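PDB 3GDE: DNA ligase from Archaeoglobus fulgidus, which seals nicks in double-stranded DNA, joining a 3'-hydroxyl to a 5'-phosphate at the expense of ATP, probably in replication, recombination and repair. Local coordinates for residues Leu94-Glu99 against Glu154-Thr159; Gly67-Ala72 against Met141-Leu146; Met218-His223 against Gly295-Gly300. All coordinates share one frame; numbering follows the deposited sequence.

Overall arrangement
Interactions 1 and 2 belong to one helical domain, the DNA-binding domain at the N terminus. Their centres lie 12 Å apart and they touch through apolar side chains. Leu94 of interaction 1 packs on Leu69 and Tyr70 of interaction 2. Their segments alternate along the chain, and helices 135-149 and 152-162 follow each other in sequence. Interaction 3 is far away, where the loop after helix 200-216 meets a strand of the adenylation domain. Its nearest atoms are about 26 Å from either of the others. It lies nearer the nucleotide site: the side chain of Ile297 is about 10 Å from that of Arg257, a predicted ATP-binding residue. Interactions 1 and 2 lie away from the annotated sites.

Interaction 1 of 3, residues Leu94-Glu99 against Glu154-Thr159; sequences LGLVAE and EARYLT
Gly95 and Arg156 mark the closest approach of two helices in the all-helical DNA-binding domain. The segments run nearly antiparallel, at 151°, and their axes come within 7.2 Å.

Gly95 has no side chain, and that lets the helices come this close. A CB there would collide with the carbonyl O of Arg156. Gly95 CA lies 3.9 Å from Arg156 CA, and Gly95 O receives a CA-H...O contact from Arg156.

The polar contact is a salt bridge. Glu99 and Arg156 lie side by side and point the same way. With CG anti to the backbone N (chi1 175°), the Arg156 chain starts out past the Gly95 carbonyl, then bends at chi3. Arg156 NH1 donates to Glu99 OE1 at 2.7 Å. OE1 lies close to the guanidinium plane, but NH1 meets it from above the carboxylate plane, 42° out of it. Leu96 CD2 covers one face of the guanidinium and sits 3.6 Å from Arg156 CD. Arg156 NH2 makes a weak hydrogen bond to Tyr157 OH, which is also hydrogen-bonded to Glu17 OE2.

The remaining contacts are mainly apolar. Ala98 CB meets Ala155 CB at 4.1 Å. Leu94 crosses Thr159 at about a right angle, with its CB, CG and CD2 all against Thr159 CG2. Leu94 continues onto helix 66-77, where it touches Leu69 and Tyr70.

The Thr159 hydroxyl is hydrogen-bonded to Tyr147 OH and donates to Ala155 O, which also accepts from Thr159 N. Thr159 OG1 ends 3.4 Å from Ala98 CB.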
ATOM      1  N   LEU A  94      -8.609  17.563 -10.425  1.00 30.24           N
ATOM      2  CA  LEU A  94      -7.726  18.011 -11.496  1.00 29.76           C
ATOM      3  C   LEU A  94      -8.061  17.345 -12.833  1.00 29.72           C
ATOM      4  O   LEU A  94      -7.822  17.937 -13.893  1.00 30.03           O
ATOM      5  CB  LEU A  94      -6.248  17.817 -11.142  1.00 29.59           C
ATOM      6  CG  LEU A  94      -5.222  18.611 -11.967  1.00 29.39           C
ATOM      7  CD1 LEU A  94      -5.358  20.141 -11.806  1.00 29.19           C
ATOM      8  CD2 LEU A  94      -3.819  18.177 -11.620  1.00 29.72           C
ATOM      9  N   GLY A  95      -8.611  16.126 -12.776  1.00 29.35           N
ATOM     10  CA  GLY A  95      -9.061  15.410 -13.969  1.00 28.57           C
ATOM     11  C   GLY A  95     -10.116  16.207 -14.718  1.00 28.85           C
ATOM     12  O   GLY A  95     -10.009  16.396 -15.931  1.00 28.46           O
ATOM     13  N   LEU A  96     -11.120  16.693 -13.987  1.00 28.23           N
ATOM     14  CA  LEU A  96     -12.193  17.494 -14.571  1.00 28.28           C
ATOM     15  C   LEU A  96     -11.698  18.840 -15.094  1.00 28.43           C
ATOM     16  O   LEU A  96     -12.246  19.383 -16.052  1.00 28.54           O
ATOM     17  CB  LEU A  96     -13.335  17.690 -13.566  1.00 28.14           C
ATOM     18  CG  LEU A  96     -14.102  16.438 -13.120  1.00 28.21           C
ATOM     19  CD1 LEU A  96     -15.100  16.780 -12.022  1.00 28.51           C
ATOM     20  CD2 LEU A  96     -14.806  15.752 -14.293  1.00 28.47           C
ATOM     21  N   VAL A  97     -10.651  19.368 -14.467  1.00 28.49           N
ATOM     22  CA  VAL A  97     -10.012  20.584 -14.941  1.00 28.38           C
ATOM     23  C   VAL A  97      -9.257  20.331 -16.247  1.00 28.49           C
ATOM     24  O   VAL A  97      -9.380  21.114 -17.193  1.00 28.91           O
ATOM     25  CB  VAL A  97      -9.061  21.189 -13.884  1.00 28.38           C
ATOM     26  CG1 VAL A  97      -8.282  22.373 -14.467  1.00 27.80           C
ATOM     27  CG2 VAL A  97      -9.850  21.619 -12.656  1.00 28.08           C
ATOM     28  N   ALA A  98      -8.467  19.260 -16.286  1.00 28.20           N
ATOM     29  CA  ALA A  98      -7.748  18.882 -17.498  1.00 28.32           C
ATOM     30  C   ALA A  98      -8.725  18.703 -18.673  1.00 28.62           C
ATOM     31  O   ALA A  98      -8.498  19.254 -19.752  1.00 28.37           O
ATOM     32  CB  ALA A  98      -6.918  17.627 -17.269  1.00 27.55           C
ATOM     33  N   GLU A  99      -9.815  17.972 -18.436  1.00 29.08           N
ATOM     34  CA  GLU A  99     -10.882  17.792 -19.413  1.00 30.55           C
ATOM     35  C   GLU A  99     -11.410  19.125 -19.968  1.00 31.15           C
ATOM     36  O   GLU A  99     -11.608  19.274 -21.172  1.00 30.80           O
ATOM     37  CB  GLU A  99     -12.028  16.988 -18.806  1.00 30.09           C
ATOM     38  CG  GLU A  99     -13.162  16.673 -19.784  1.00 31.35           C
ATOM     39  CD  GLU A  99     -14.432  16.185 -19.098  1.00 31.98           C
ATOM     40  OE1 GLU A  99     -14.481  16.131 -17.846  1.00 35.83           O
ATOM     41  OE2 GLU A  99     -15.395  15.859 -19.814  1.00 33.58           O
ATOM     42  N   GLU A 154      -9.812  11.669 -22.249  1.00 25.52           N
ATOM     43  CA  GLU A 154      -8.505  11.046 -22.026  1.00 25.66           C
ATOM     44  C   GLU A 154      -7.694  11.844 -21.016  1.00 24.95           C
ATOM     45  O   GLU A 154      -7.043  11.269 -20.151  1.00 24.80           O
ATOM     46  CB  GLU A 154      -7.707  10.924 -23.326  1.00 25.35           C
ATOM     47  CG  GLU A 154      -8.031   9.703 -24.134  1.00 26.33           C
ATOM     48  CD  GLU A 154      -7.373   9.699 -25.521  1.00 27.03           C
ATOM     49  OE1 GLU A 154      -7.013  10.778 -26.034  1.00 29.27           O
ATOM     50  OE2 GLU A 154      -7.222   8.606 -26.107  1.00 28.95           O
ATOM     51  N   ALA A 155      -7.728  13.169 -21.146  1.00 24.68           N
ATOM     52  CA  ALA A 155      -6.959  14.048 -20.277  1.00 24.75           C
ATOM     53  C   ALA A 155      -7.429  13.925 -18.829  1.00 24.62           C
ATOM     54  O   ALA A 155      -6.636  14.010 -17.889  1.00 24.67           O
ATOM     55  CB  ALA A 155      -7.050  15.496 -20.763  1.00 24.61           C
ATOM     56  N   ARG A 156      -8.729  13.724 -18.666  1.00 24.85           N
ATOM     57  CA  ARG A 156      -9.335  13.491 -17.361  1.00 24.99           C
ATOM     58  C   ARG A 156      -8.762  12.274 -16.645  1.00 24.86           C
ATOM     59  O   ARG A 156      -8.273  12.403 -15.527  1.00 25.17           O
ATOM     60  CB  ARG A 156     -10.839  13.353 -17.526  1.00 24.67           C
ATOM     61  CG  ARG A 156     -11.604  12.995 -16.270  1.00 25.44           C
ATOM     62  CD  ARG A 156     -12.983  13.560 -16.429  1.00 27.34           C
ATOM     63  NE  ARG A 156     -14.012  12.607 -16.088  1.00 25.12           N
ATOM     64  CZ  ARG A 156     -15.277  12.728 -16.461  1.00 25.52           C
ATOM     65  NH1 ARG A 156     -15.664  13.762 -17.188  1.00 26.47           N
ATOM     66  NH2 ARG A 156     -16.156  11.807 -16.105  1.00 27.31           N
ATOM     67  N   TYR A 157      -8.819  11.101 -17.284  1.00 24.99           N
ATOM     68  CA  TYR A 157      -8.330   9.857 -16.658  1.00 24.82           C
ATOM     69  C   TYR A 157      -6.815   9.679 -16.681  1.00 24.76           C
ATOM     70  O   TYR A 157      -6.278   8.945 -15.874  1.00 24.77           O
ATOM     71  CB  TYR A 157      -9.073   8.630 -17.187  1.00 24.65           C
ATOM     72  CG  TYR A 157     -10.527   8.685 -16.796  1.00 24.87           C
ATOM     73  CD1 TYR A 157     -10.916   8.463 -15.476  1.00 24.22           C
ATOM     74  CD2 TYR A 157     -11.515   9.013 -17.734  1.00 25.82           C
ATOM     75  CE1 TYR A 157     -12.243   8.544 -15.099  1.00 24.41           C
ATOM     76  CE2 TYR A 157     -12.849   9.102 -17.367  1.00 24.10           C
ATOM     77  CZ  TYR A 157     -13.204   8.863 -16.048  1.00 25.02           C
ATOM     78  OH  TYR A 157     -14.518   8.946 -15.660  1.00 25.67           O
ATOM     79  N   LEU A 158      -6.127  10.352 -17.596  1.00 24.85           N
ATOM     80  CA  LEU A 158      -4.663  10.401 -17.562  1.00 25.08           C
ATOM     81  C   LEU A 158      -4.224  11.106 -16.290  1.00 24.49           C
ATOM     82  O   LEU A 158      -3.308  10.659 -15.590  1.00 24.61           O
ATOM     83  CB  LEU A 158      -4.113  11.162 -18.777  1.00 25.04           C
ATOM     84  CG  LEU A 158      -3.292  10.469 -19.877  1.00 26.76           C
ATOM     85  CD1 LEU A 158      -3.302   8.950 -19.811  1.00 25.84           C
ATOM     86  CD2 LEU A 158      -3.684  10.959 -21.286  1.00 25.66           C
ATOM     87  N   THR A 159      -4.893  12.212 -16.002  1.00 24.12           N
ATOM     88  CA  THR A 159      -4.598  13.033 -14.841  1.00 24.17           C
ATOM     89  C   THR A 159      -4.922  12.258 -13.560  1.00 24.06           C
ATOM     90  O   THR A 159      -4.102  12.199 -12.643  1.00 24.29           O
ATOM     91  CB  THR A 159      -5.391  14.363 -14.914  1.00 24.37           C
ATOM     92  OG1 THR A 159      -4.995  15.084 -16.093  1.00 24.04           O
ATOM     93  CG2 THR A 159      -5.154  15.241 -13.677  1.00 24.43           C
TER

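Interaction 2 of 3, residues Gly67-Ala72 against Met141-Leu146; sequences GLLYEA and MLLTGL
Segments 67-72 and 141-146 cross at -53°, their axes 8.8 Å apart at the closest, and the CA atoms of Ala72 and Thr144 are the nearest pair, at 4.7 Å. No hydrogen bond joins the segments, so the contact is one of packing.

Leu143 has the most surface covered. Its CB rests against Ala72 CB at 3.9 Å. Its CG stands anti to the carbonyl carbon (chi1 -66°), and from there CD1 touches both Leu68 and Leu69. Leu143 CD1 meets Leu69 CD1 at 3.9 Å, the two side chains crossing obliquely. Leu143 CD1 also lies 4.2 Å from Leu68 CB.

Thr144 packs beside it. Its OG1 touches Ala72 at CA, 3.4 Å away, and at CB. The small alanine lets the hydroxyl come this near the helix 66-77 backbone. The hydroxyl is hydrogen-bonded to Ile140 O, one turn back, with the amide of Asn75 also close by.

Leu143 also touches Ile127 of helix 117-129. The crossing angle is close to that of ridges-into-grooves packing with ridges of residues four apart, and the contact joins helices 66-77 and 135-149 within the helical bundle of the DNA-binding domain.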
ATOM      1  N   GLY A  67       2.384  19.449  -9.191  1.00 29.50           N
ATOM      2  CA  GLY A  67       3.070  20.626  -9.723  1.00 29.92           C
ATOM      3  C   GLY A  67       3.536  20.453 -11.163  1.00 30.44           C
ATOM      4  O   GLY A  67       3.445  21.388 -11.959  1.00 30.59           O
ATOM      5  N   LEU A  68       4.039  19.262 -11.496  1.00 30.38           N
ATOM      6  CA  LEU A  68       4.389  18.921 -12.879  1.00 30.57           C
ATOM      7  C   LEU A  68       3.175  18.904 -13.788  1.00 30.45           C
ATOM      8  O   LEU A  68       3.259  19.334 -14.941  1.00 31.09           O
ATOM      9  CB  LEU A  68       5.113  17.568 -12.956  1.00 30.91           C
ATOM     10  CG  LEU A  68       6.621  17.565 -12.736  1.00 30.13           C
ATOM     11  CD1 LEU A  68       6.978  18.111 -11.365  1.00 31.21           C
ATOM     12  CD2 LEU A  68       7.173  16.169 -12.918  1.00 30.77           C
ATOM     13  N   LEU A  69       2.049  18.415 -13.273  1.00 30.32           N
ATOM     14  CA  LEU A  69       0.783  18.429 -14.011  1.00 30.60           C
ATOM     15  C   LEU A  69       0.309  19.848 -14.331  1.00 30.59           C
ATOM     16  O   LEU A  69      -0.135  20.122 -15.454  1.00 30.36           O
ATOM     17  CB  LEU A  69      -0.306  17.657 -13.250  1.00 30.68           C
ATOM     18  CG  LEU A  69      -0.622  16.211 -13.634  1.00 31.41           C
ATOM     19  CD1 LEU A  69       0.613  15.461 -14.117  1.00 32.92           C
ATOM     20  CD2 LEU A  69      -1.271  15.472 -12.482  1.00 31.06           C
ATOM     21  N   TYR A  70       0.402  20.740 -13.341  1.00 30.34           N
ATOM     22  CA  TYR A  70       0.061  22.147 -13.529  1.00 30.58           C
ATOM     23  C   TYR A  70       0.839  22.809 -14.673  1.00 30.65           C
ATOM     24  O   TYR A  70       0.244  23.439 -15.545  1.00 30.79           O
ATOM     25  CB  TYR A  70       0.254  22.938 -12.232  1.00 30.41           C
ATOM     26  CG  TYR A  70      -0.896  22.818 -11.254  1.00 30.02           C
ATOM     27  CD1 TYR A  70      -0.687  22.351  -9.955  1.00 29.65           C
ATOM     28  CD2 TYR A  70      -2.190  23.164 -11.630  1.00 28.94           C
ATOM     29  CE1 TYR A  70      -1.740  22.233  -9.054  1.00 29.23           C
ATOM     30  CE2 TYR A  70      -3.246  23.051 -10.744  1.00 29.69           C
ATOM     31  CZ  TYR A  70      -3.012  22.591  -9.456  1.00 29.86           C
ATOM     32  OH  TYR A  70      -4.062  22.491  -8.583  1.00 30.77           O
ATOM     33  N   GLU A  71       2.156  22.659 -14.663  1.00 30.88           N
ATOM     34  CA  GLU A  71       3.014  23.216 -15.705  1.00 31.97           C
ATOM     35  C   GLU A  71       2.678  22.680 -17.104  1.00 31.74           C
ATOM     36  O   GLU A  71       2.661  23.452 -18.070  1.00 32.19           O
ATOM     37  CB  GLU A  71       4.488  22.956 -15.397  1.00 32.53           C
ATOM     38  CG  GLU A  71       4.936  23.341 -13.985  1.00 36.44           C
ATOM     39  CD  GLU A  71       5.325  24.806 -13.855  1.00 41.47           C
ATOM     40  OE1 GLU A  71       4.428  25.680 -13.858  1.00 44.83           O
ATOM     41  OE2 GLU A  71       6.536  25.082 -13.725  1.00 43.88           O
ATOM     42  N   ALA A  72       2.410  21.375 -17.210  1.00 31.10           N
ATOM     43  CA  ALA A  72       2.033  20.766 -18.489  1.00 30.98           C
ATOM     44  C   ALA A  72       0.699  21.312 -18.980  1.00 31.04           C
ATOM     45  O   ALA A  72       0.544  21.624 -20.158  1.00 31.48           O
ATOM     46  CB  ALA A  72       1.987  19.243 -18.383  1.00 30.44           C
ATOM     47  N   MET A 141       7.696  18.197 -20.363  1.00 25.21           N
ATOM     48  CA  MET A 141       7.590  18.181 -21.821  1.00 25.43           C
ATOM     49  C   MET A 141       6.909  16.921 -22.353  1.00 24.54           C
ATOM     50  O   MET A 141       6.117  16.995 -23.286  1.00 24.95           O
ATOM     51  CB  MET A 141       8.965  18.401 -22.473  1.00 26.43           C
ATOM     52  CG  MET A 141       9.540  19.809 -22.238  1.00 29.24           C
ATOM     53  SD  MET A 141       8.274  21.097 -22.385  1.00 36.96           S
ATOM     54  CE  MET A 141       7.927  20.972 -24.140  1.00 35.28           C
ATOM     55  N   LEU A 142       7.197  15.774 -21.740  1.00 23.60           N
ATOM     56  CA  LEU A 142       6.548  14.505 -22.093  1.00 22.58           C
ATOM     57  C   LEU A 142       5.061  14.481 -21.764  1.00 22.53           C
ATOM     58  O   LEU A 142       4.250  14.042 -22.573  1.00 22.35           O
ATOM     59  CB  LEU A 142       7.263  13.322 -21.441  1.00 21.73           C
ATOM     60  CG  LEU A 142       8.630  12.964 -22.033  1.00 21.31           C
ATOM     61  CD1 LEU A 142       9.373  11.989 -21.121  1.00 18.48           C
ATOM     62  CD2 LEU A 142       8.490  12.411 -23.465  1.00 17.88           C
ATOM     63  N   LEU A 143       4.708  14.955 -20.574  1.00 22.71           N
ATOM     64  CA  LEU A 143       3.306  15.124 -20.193  1.00 22.94           C
ATOM     65  C   LEU A 143       2.567  16.117 -21.097  1.00 23.17           C
ATOM     66  O   LEU A 143       1.418  15.877 -21.456  1.00 23.51           O
ATOM     67  CB  LEU A 143       3.207  15.594 -18.738  1.00 22.76           C
ATOM     68  CG  LEU A 143       3.666  14.660 -17.622  1.00 23.03           C
ATOM     69  CD1 LEU A 143       3.813  15.452 -16.319  1.00 23.53           C
ATOM     70  CD2 LEU A 143       2.709  13.454 -17.454  1.00 21.47           C
ATOM     71  N   THR A 144       3.225  17.235 -21.419  1.00 23.21           N
ATOM     72  CA  THR A 144       2.732  18.263 -22.353  1.00 23.61           C
ATOM     73  C   THR A 144       2.443  17.704 -23.751  1.00 24.12           C
ATOM     74  O   THR A 144       1.453  18.079 -24.384  1.00 24.05           O
ATOM     75  CB  THR A 144       3.756  19.425 -22.482  1.00 24.11           C
ATOM     76  OG1 THR A 144       3.885  20.092 -21.225  1.00 23.67           O
ATOM     77  CG2 THR A 144       3.346  20.455 -23.560  1.00 24.60           C
ATOM     78  N   GLY A 145       3.310  16.812 -24.225  1.00 24.20           N
ATOM     79  CA  GLY A 145       3.106  16.152 -25.495  1.00 25.05           C
ATOM     80  C   GLY A 145       1.896  15.245 -25.470  1.00 25.98           C
ATOM     81  O   GLY A 145       1.186  15.123 -26.474  1.00 26.19           O
ATOM     82  N   LEU A 146       1.656  14.614 -24.320  1.00 26.20           N
ATOM     83  CA  LEU A 146       0.545  13.691 -24.153  1.00 26.78           C
ATOM     84  C   LEU A 146      -0.792  14.449 -24.084  1.00 26.76           C
ATOM     85  O   LEU A 146      -1.774  14.062 -24.731  1.00 26.42           O
ATOM     86  CB  LEU A 146       0.770  12.856 -22.889  1.00 27.15           C
ATOM     87  CG  LEU A 146       0.468  11.358 -22.874  1.00 28.54           C
ATOM     88  CD1 LEU A 146       1.186  10.604 -24.014  1.00 30.22           C
ATOM     89  CD2 LEU A 146       0.855  10.780 -21.514  1.00 27.86           C
TER

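Interaction 3 of 3, residues Met218-His223 against Gly295-Gly300; sequences MKIEIH and GVILDG
Ile297 and Ile222 bury the most surface here, and Ile220 joins them. The three isoleucines form an apolar contact with no hydrogen bond between the segments.

Ile297 points across to the other segment. Its CG1 is anti to the carbonyl carbon (chi1 -67°), and the CD1 beyond it is the main touching atom. Ile297 CD1 lies 3.5 Å from Ile220 CG2, the two side chains crossing at a slant. Ile297 CD1 also lies 3.7 Å from Ile222 CA and 3.7 Å from Ile222 CG1. Tyr344 flanks the group and touches all three isoleucines.

Ile222 slides past Ile297 in the opposite direction. Ile222 CD1 goes beyond to the backbone of Gly295, 3.8 Å from Gly295 C. Trp262 on the neighbouring strand 256-262 is opposed by two residues, Gly295 and Val296, a G1 beta bulge at the start of strand 296-306 of the adenylation domain. Gly295 has a positive phi of 92°, where a CB would press on the preceding carbonyl O.

The other branch of Ile222 turns to its neighbour: Ile222 CG2 sits over the centre of the His223 ring, 3.4 Å above its plane. An alanine in place of Ile222 would probably leave a gap over the Gly295 carbonyl and beside Ile297 CD1, and the His223 ring without its cover on that face.

Ile220 and Ile222 belong to the loop between helix 200-216 and strand 230-233. Ile220 also packs on Val226 and Ile350, while its backbone N is hydrogen-bonded to Glu348 OE2. Farther along the strand, Asp299 OD2 forms a salt bridge with Arg257, which is predicted to bind ATP.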
ATOM      1  N   MET A 218       0.177 -21.275 -10.657  1.00 40.17           N
ATOM      2  CA  MET A 218       1.133 -20.210 -10.331  1.00 40.00           C
ATOM      3  C   MET A 218       1.834 -20.462  -8.989  1.00 39.52           C
ATOM      4  O   MET A 218       1.207 -20.866  -8.002  1.00 39.64           O
ATOM      5  CB  MET A 218       0.471 -18.830 -10.358  1.00 39.88           C
ATOM      6  CG  MET A 218      -0.096 -18.451 -11.718  1.00 39.99           C
ATOM      7  SD  MET A 218      -0.666 -16.752 -11.845  1.00 40.67           S
ATOM      8  CE  MET A 218       0.878 -15.895 -12.141  1.00 41.18           C
ATOM      9  N   LYS A 219       3.144 -20.241  -8.974  1.00 39.15           N
ATOM     10  CA  LYS A 219       3.965 -20.493  -7.791  1.00 38.72           C
ATOM     11  C   LYS A 219       4.720 -19.243  -7.353  1.00 38.07           C
ATOM     12  O   LYS A 219       4.884 -18.293  -8.131  1.00 37.81           O
ATOM     13  CB  LYS A 219       4.978 -21.617  -8.054  1.00 38.77           C
ATOM     14  CG  LYS A 219       4.393 -22.972  -8.343  1.00 39.85           C
ATOM     15  CD  LYS A 219       5.472 -23.874  -8.917  1.00 43.02           C
ATOM     16  CE  LYS A 219       4.888 -25.180  -9.458  1.00 44.54           C
ATOM     17  NZ  LYS A 219       5.932 -25.951 -10.206  1.00 45.29           N
ATOM     18  N   ILE A 220       5.172 -19.260  -6.101  1.00 37.54           N
ATOM     19  CA  ILE A 220       6.100 -18.263  -5.585  1.00 37.15           C
ATOM     20  C   ILE A 220       7.415 -18.388  -6.350  1.00 37.12           C
ATOM     21  O   ILE A 220       7.933 -19.485  -6.528  1.00 36.44           O
ATOM     22  CB  ILE A 220       6.372 -18.468  -4.063  1.00 37.20           C
ATOM     23  CG1 ILE A 220       5.074 -18.338  -3.256  1.00 36.84           C
ATOM     24  CG2 ILE A 220       7.444 -17.502  -3.565  1.00 36.51           C
ATOM     25  CD1 ILE A 220       5.158 -18.868  -1.838  1.00 36.94           C
ATOM     26  N   GLU A 221       7.932 -17.258  -6.818  1.00 37.33           N
ATOM     27  CA  GLU A 221       9.270 -17.210  -7.373  1.00 38.05           C
ATOM     28  C   GLU A 221      10.106 -16.166  -6.643  1.00 37.37           C
ATOM     29  O   GLU A 221       9.594 -15.109  -6.240  1.00 37.45           O
ATOM     30  CB  GLU A 221       9.260 -17.013  -8.905  1.00 37.82           C
ATOM     31  CG  GLU A 221       8.406 -15.883  -9.436  1.00 39.46           C
ATOM     32  CD  GLU A 221       8.140 -15.994 -10.947  1.00 40.26           C
ATOM     33  OE1 GLU A 221       7.191 -16.716 -11.345  1.00 42.25           O
ATOM     34  OE2 GLU A 221       8.874 -15.345 -11.735  1.00 42.64           O
ATOM     35  N   ILE A 222      11.387 -16.481  -6.454  1.00 36.80           N
ATOM     36  CA  ILE A 222      12.297 -15.612  -5.716  1.00 36.27           C
ATOM     37  C   ILE A 222      12.422 -14.240  -6.381  1.00 35.81           C
ATOM     38  O   ILE A 222      12.557 -14.130  -7.611  1.00 35.39           O
ATOM     39  CB  ILE A 222      13.694 -16.251  -5.495  1.00 36.38           C
ATOM     40  CG1 ILE A 222      13.568 -17.554  -4.709  1.00 36.99           C
ATOM     41  CG2 ILE A 222      14.606 -15.297  -4.718  1.00 36.74           C
ATOM     42  CD1 ILE A 222      14.898 -18.251  -4.418  1.00 36.57           C
ATOM     43  N   HIS A 223      12.353 -13.211  -5.535  1.00 34.89           N
ATOM     44  CA  HIS A 223      12.417 -11.801  -5.916  1.00 34.28           C
ATOM     45  C   HIS A 223      11.057 -11.231  -6.351  1.00 33.46           C
ATOM     46  O   HIS A 223      10.934 -10.035  -6.614  1.00 33.34           O
ATOM     47  CB  HIS A 223      13.563 -11.510  -6.911  1.00 34.46           C
ATOM     48  CG  HIS A 223      14.914 -11.939  -6.410  1.00 36.28           C
ATOM     49  ND1 HIS A 223      15.651 -12.940  -7.007  1.00 37.60           N
ATOM     50  CD2 HIS A 223      15.640 -11.526  -5.343  1.00 36.67           C
ATOM     51  CE1 HIS A 223      16.778 -13.115  -6.339  1.00 38.28           C
ATOM     52  NE2 HIS A 223      16.798 -12.266  -5.327  1.00 38.13           N
ATOM     53  N   GLY A 295      18.653 -19.703  -1.924  1.00 35.79           N
ATOM     54  CA  GLY A 295      17.461 -20.391  -2.445  1.00 34.50           C
ATOM     55  C   GLY A 295      16.259 -20.334  -1.518  1.00 33.37           C
ATOM     56  O   GLY A 295      15.442 -21.255  -1.502  1.00 33.12           O
ATOM     57  N   VAL A 296      16.157 -19.258  -0.740  1.00 32.48           N
ATOM     58  CA  VAL A 296      15.068 -19.104   0.231  1.00 31.94           C
ATOM     59  C   VAL A 296      14.308 -17.781   0.114  1.00 31.38           C
ATOM     60  O   VAL A 296      14.795 -16.796  -0.469  1.00 31.17           O
ATOM     61  CB  VAL A 296      15.530 -19.308   1.722  1.00 31.80           C
ATOM     62  CG1 VAL A 296      16.149 -20.680   1.931  1.00 31.95           C
ATOM     63  CG2 VAL A 296      16.492 -18.217   2.157  1.00 31.58           C
ATOM     64  N   ILE A 297      13.099 -17.782   0.668  1.00 30.92           N
ATOM     65  CA  ILE A 297      12.352 -16.558   0.907  1.00 30.28           C
ATOM     66  C   ILE A 297      11.895 -16.620   2.355  1.00 30.04           C
ATOM     67  O   ILE A 297      11.164 -17.526   2.756  1.00 29.17           O
ATOM     68  CB  ILE A 297      11.162 -16.387  -0.061  1.00 30.43           C
ATOM     69  CG1 ILE A 297      11.682 -16.182  -1.475  1.00 29.57           C
ATOM     70  CG2 ILE A 297      10.276 -15.201   0.376  1.00 29.90           C
ATOM     71  CD1 ILE A 297      10.700 -16.533  -2.546  1.00 33.45           C
ATOM     72  N   LEU A 298      12.367 -15.656   3.134  1.00 29.93           N
ATOM     73  CA  LEU A 298      12.155 -15.657   4.578  1.00 30.37           C
ATOM     74  C   LEU A 298      11.256 -14.516   5.027  1.00 30.13           C
ATOM     75  O   LEU A 298      11.331 -13.418   4.479  1.00 29.75           O
ATOM     76  CB  LEU A 298      13.503 -15.536   5.309  1.00 29.90           C
ATOM     77  CG  LEU A 298      14.599 -16.568   5.036  1.00 30.64           C
ATOM     78  CD1 LEU A 298      15.829 -16.256   5.874  1.00 30.99           C
ATOM     79  CD2 LEU A 298      14.121 -17.984   5.305  1.00 29.51           C
ATOM     80  N   ASP A 299      10.433 -14.794   6.034  1.00 30.55           N
ATOM     81  CA  ASP A 299       9.694 -13.777   6.775  1.00 31.19           C
ATOM     82  C   ASP A 299      10.437 -13.408   8.060  1.00 30.59           C
ATOM     83  O   ASP A 299      10.797 -14.279   8.849  1.00 29.63           O
ATOM     84  CB  ASP A 299       8.294 -14.290   7.133  1.00 32.05           C
ATOM     85  CG  ASP A 299       7.186 -13.634   6.316  1.00 35.49           C
ATOM     86  OD1 ASP A 299       7.439 -13.143   5.174  1.00 37.62           O
ATOM     87  OD2 ASP A 299       6.042 -13.615   6.833  1.00 37.55           O
ATOM     88  N   GLY A 300      10.640 -12.111   8.274  1.00 30.63           N
ATOM     89  CA  GLY A 300      11.368 -11.638   9.438  1.00 31.05           C
ATOM     90  C   GLY A 300      10.982 -10.276   9.998  1.00 31.49           C
ATOM     91  O   GLY A 300      10.152  -9.557   9.450  1.00 30.89           O
TER